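Local coordinates for F5/8 type C domain protein (Bacteroides ovatus, PDB 4ZRX) that probably hydrolyses alpha-L-fucosyl linkages in sugar chains, by a TIM-barrel glycosidase domain joined to an F5/8 type C domain of the kind that often binds carbohydrate, at residues L169-T174 and T207-Q212. Sequence-based numbering, arbitrary orientation.
Sequences LTELLT and TIQRLQ
Leu173 meets Ile208 and Leu211 where two neighbouring helices of the TIM-barrel domain, 158-174 and 201-211, run side by side in nearly the same direction, their local axes 10.0 Å apart and inclined by 23°. Apolar packing fills the seam. The CD1 methyl of Leu173 lies 3.8 Å from Ile208 CG1, while Leu173 CB sits 3.8 Å from CD1 of Leu211. One turn earlier, Leu169 carries its CG anti to the backbone N (chi1 179°), which brings CD2 to within 4.1 Å of Thr207 CG2. Buried Leu169, Leu173 and Ile208 need apolar branches that meet both the facing helix and Val182 of strand 181-184, the layered helix-on-strand packing of a TIM barrel.

Threonine suits its places because the hydroxyl can turn back to a carbonyl one turn earlier, leaving the methyl to pack. Thr207 OG1 bonds to Ala203 O and Thr170 OG1 to Ile166 O; CG2 of Thr207 lies 3.6 Å from Thr170 OG1, the two side chains crossing at about a right angle. OG1 of Thr174 likewise returns to Thr170 O (2.7 Å) and also touches the CD1 methyl of Leu211.

Polar bonding gathers around Leu173 O and Gln212. Gln212 bends at chi2 (-66°) and sends NE2 to Leu173 O at 2.8 Å, from above the carbonyl plane and not on a lone pair, while the oxygen lies near the plane of the glutamine amide. Both ends of that amide are used, NE2 also reaching Gly177 O and OE1 accepting from Val179 N. A leucine here would probably cost Leu173 O its amide donor, and Gly177 O and Val179 N these side-chain bonds. A water donates to both Leu211 O and Leu173 O, giving the latter two donors. The chemistry implies apolar packing against the barrel strand, with an amide and a water meeting the carbonyls beside it.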
ATOM      1  N   LEU A 169      14.675  21.914  -8.588  1.00 22.89           N
ATOM      2  CA  LEU A 169      13.921  21.957  -7.316  1.00 22.04           C
ATOM      3  C   LEU A 169      13.420  23.336  -7.046  1.00 22.71           C
ATOM      4  O   LEU A 169      12.319  23.523  -6.659  1.00 22.74           O
ATOM      5  CB  LEU A 169      14.798  21.424  -6.213  1.00 22.64           C
ATOM      6  CG  LEU A 169      14.228  21.385  -4.792  1.00 23.30           C
ATOM      7  CD1 LEU A 169      13.057  20.428  -4.741  1.00 22.59           C
ATOM      8  CD2 LEU A 169      15.353  20.977  -3.865  1.00 24.37           C
ATOM      9  N   THR A 170      14.263  24.348  -7.288  1.00 24.17           N
ATOM     10  CA  THR A 170      13.895  25.743  -7.098  1.00 24.20           C
ATOM     11  C   THR A 170      12.776  26.128  -8.027  1.00 23.67           C
ATOM     12  O   THR A 170      11.849  26.756  -7.620  1.00 23.86           O
ATOM     13  CB  THR A 170      15.122  26.651  -7.269  1.00 26.30           C
ATOM     14  OG1 THR A 170      16.117  26.292  -6.292  1.00 26.40           O
ATOM     15  CG2 THR A 170      14.751  28.136  -7.159  1.00 27.32           C
ATOM     16  N   GLU A 171      12.784  25.656  -9.269  1.00 23.29           N
ATOM     17  CA  GLU A 171      11.638  25.962 -10.130  1.00 23.48           C
ATOM     18  C   GLU A 171      10.327  25.405  -9.556  1.00 22.73           C
ATOM     19  O   GLU A 171       9.259  26.094  -9.473  1.00 23.06           O
ATOM     20  CB  GLU A 171      11.871  25.396 -11.540  1.00 23.31           C
ATOM     21  CG  GLU A 171      12.948  26.119 -12.277  1.00 24.52           C
ATOM     22  CD  GLU A 171      13.456  25.407 -13.511  1.00 25.28           C
ATOM     23  OE1 GLU A 171      13.297  24.129 -13.641  1.00 24.86           O
ATOM     24  OE2 GLU A 171      14.082  26.148 -14.349  1.00 26.30           O
ATOM     25  N   LEU A 172      10.387  24.136  -9.168  1.00 22.39           N
ATOM     26  CA  LEU A 172       9.203  23.448  -8.658  1.00 21.21           C
ATOM     27  C   LEU A 172       8.663  24.058  -7.385  1.00 21.43           C
ATOM     28  O   LEU A 172       7.458  24.042  -7.164  1.00 20.46           O
ATOM     29  CB  LEU A 172       9.478  21.934  -8.485  1.00 20.66           C
ATOM     30  CG  LEU A 172       9.760  21.126  -9.758  1.00 21.25           C
ATOM     31  CD1 LEU A 172      10.168  19.736  -9.429  1.00 21.41           C
ATOM     32  CD2 LEU A 172       8.519  21.117 -10.604  1.00 21.15           C
ATOM     33  N   LEU A 173       9.571  24.607  -6.590  1.00 22.39           N
ATOM     34  CA  LEU A 173       9.201  25.152  -5.291  1.00 24.18           C
ATOM     35  C   LEU A 173       8.952  26.657  -5.292  1.00 25.20           C
ATOM     36  O   LEU A 173       8.640  27.222  -4.244  1.00 24.92           O
ATOM     37  CB  LEU A 173      10.273  24.791  -4.268  1.00 25.94           C
ATOM     38  CG  LEU A 173      10.515  23.289  -4.015  1.00 26.35           C
ATOM     39  CD1 LEU A 173      11.370  23.116  -2.804  1.00 27.90           C
ATOM     40  CD2 LEU A 173       9.324  22.450  -3.912  1.00 26.05           C
ATOM     41  N   THR A 174       9.127  27.301  -6.444  1.00 25.56           N
ATOM     42  CA  THR A 174       8.929  28.756  -6.621  1.00 27.18           C
ATOM     43  C   THR A 174       7.678  29.051  -7.437  1.00 27.36           C
ATOM     44  O   THR A 174       6.802  29.870  -7.047  1.00 28.45           O
ATOM     45  CB  THR A 174      10.126  29.361  -7.279  1.00 28.70           C
ATOM     46  OG1 THR A 174      11.281  29.177  -6.446  1.00 28.45           O
ATOM     47  CG2 THR A 174       9.901  30.923  -7.533  1.00 30.72           C
ATOM     48  N   THR A 207      17.002  24.452   0.528  1.00 28.66           N
ATOM     49  CA  THR A 207      16.150  25.023  -0.497  1.00 27.81           C
ATOM     50  C   THR A 207      14.708  24.854  -0.154  1.00 26.70           C
ATOM     51  O   THR A 207      13.915  25.786  -0.262  1.00 26.18           O
ATOM     52  CB  THR A 207      16.477  24.385  -1.862  1.00 28.13           C
ATOM     53  OG1 THR A 207      17.853  24.604  -2.164  1.00 31.28           O
ATOM     54  CG2 THR A 207      15.632  24.954  -3.010  1.00 28.24           C
ATOM     55  N   ILE A 208      14.351  23.630   0.238  1.00 25.49           N
ATOM     56  CA  ILE A 208      12.988  23.329   0.589  1.00 25.17           C
ATOM     57  C   ILE A 208      12.517  24.211   1.739  1.00 26.03           C
ATOM     58  O   ILE A 208      11.458  24.830   1.686  1.00 26.45           O
ATOM     59  CB  ILE A 208      12.848  21.809   0.967  1.00 24.85           C
ATOM     60  CG1 ILE A 208      13.086  20.935  -0.250  1.00 25.31           C
ATOM     61  CG2 ILE A 208      11.531  21.572   1.639  1.00 24.42           C
ATOM     62  CD1 ILE A 208      13.249  19.425   0.102  1.00 25.04           C
ATOM     63  N   GLN A 209      13.323  24.272   2.780  1.00 27.26           N
ATOM     64  CA  GLN A 209      12.970  25.066   3.971  1.00 28.73           C
ATOM     65  C   GLN A 209      12.787  26.559   3.677  1.00 29.72           C
ATOM     66  O   GLN A 209      11.914  27.219   4.276  1.00 30.25           O
ATOM     67  CB  GLN A 209      14.026  24.878   5.048  1.00 30.10           C
ATOM     68  CG  GLN A 209      13.941  23.533   5.714  1.00 30.55           C
ATOM     69  CD  GLN A 209      15.026  23.343   6.727  1.00 32.65           C
ATOM     70  OE1 GLN A 209      14.949  23.922   7.808  1.00 35.61           O
ATOM     71  NE2 GLN A 209      16.056  22.593   6.399  1.00 32.86           N
ATOM     72  N   ARG A 210      13.583  27.076   2.757  1.00 31.01           N
ATOM     73  CA  ARG A 210      13.534  28.501   2.438  1.00 32.21           C
ATOM     74  C   ARG A 210      12.321  28.836   1.634  1.00 31.02           C
ATOM     75  O   ARG A 210      11.632  29.800   1.937  1.00 31.31           O
ATOM     76  CB  ARG A 210      14.795  28.934   1.713  1.00 35.61           C
ATOM     77  CG  ARG A 210      14.748  30.388   1.269  1.00 38.40           C
ATOM     78  CD  ARG A 210      16.117  30.865   0.873  1.00 41.96           C
ATOM     79  NE  ARG A 210      16.775  29.886   0.024  1.00 42.67           N
ATOM     80  CZ  ARG A 210      16.594  29.749  -1.280  1.00 43.73           C
ATOM     81  NH1 ARG A 210      15.788  30.556  -1.964  1.00 45.72           N
ATOM     82  NH2 ARG A 210      17.255  28.797  -1.914  1.00 44.49           N
ATOM     83  N   LEU A 211      12.048  28.023   0.601  1.00 28.97           N
ATOM     84  CA  LEU A 211      10.929  28.239  -0.294  1.00 28.00           C
ATOM     85  C   LEU A 211       9.604  27.745   0.177  1.00 26.51           C
ATOM     86  O   LEU A 211       8.564  28.305  -0.183  1.00 25.85           O
ATOM     87  CB  LEU A 211      11.246  27.622  -1.643  1.00 28.22           C
ATOM     88  CG  LEU A 211      12.506  28.217  -2.301  1.00 30.70           C
ATOM     89  CD1 LEU A 211      12.866  27.461  -3.571  1.00 30.57           C
ATOM     90  CD2 LEU A 211      12.358  29.692  -2.618  1.00 32.20           C
ATOM     91  N   GLN A 212       9.626  26.724   1.021  1.00 24.87           N
ATOM     92  CA  GLN A 212       8.402  25.984   1.383  1.00 24.62           C
ATOM     93  C   GLN A 212       8.433  25.567   2.835  1.00 24.96           C
ATOM     94  O   GLN A 212       8.672  24.390   3.171  1.00 24.61           O
ATOM     95  CB  GLN A 212       8.266  24.762   0.499  1.00 23.48           C
ATOM     96  CG  GLN A 212       8.018  25.097  -0.978  1.00 23.68           C
ATOM     97  CD  GLN A 212       6.703  25.765  -1.262  1.00 23.67           C
ATOM     98  OE1 GLN A 212       5.736  25.731  -0.476  1.00 23.03           O
ATOM     99  NE2 GLN A 212       6.656  26.411  -2.411  1.00 24.25           N
TER
HETATM  100  O   HOH W   1       8.570  29.668  -2.571  1.00 38.08           O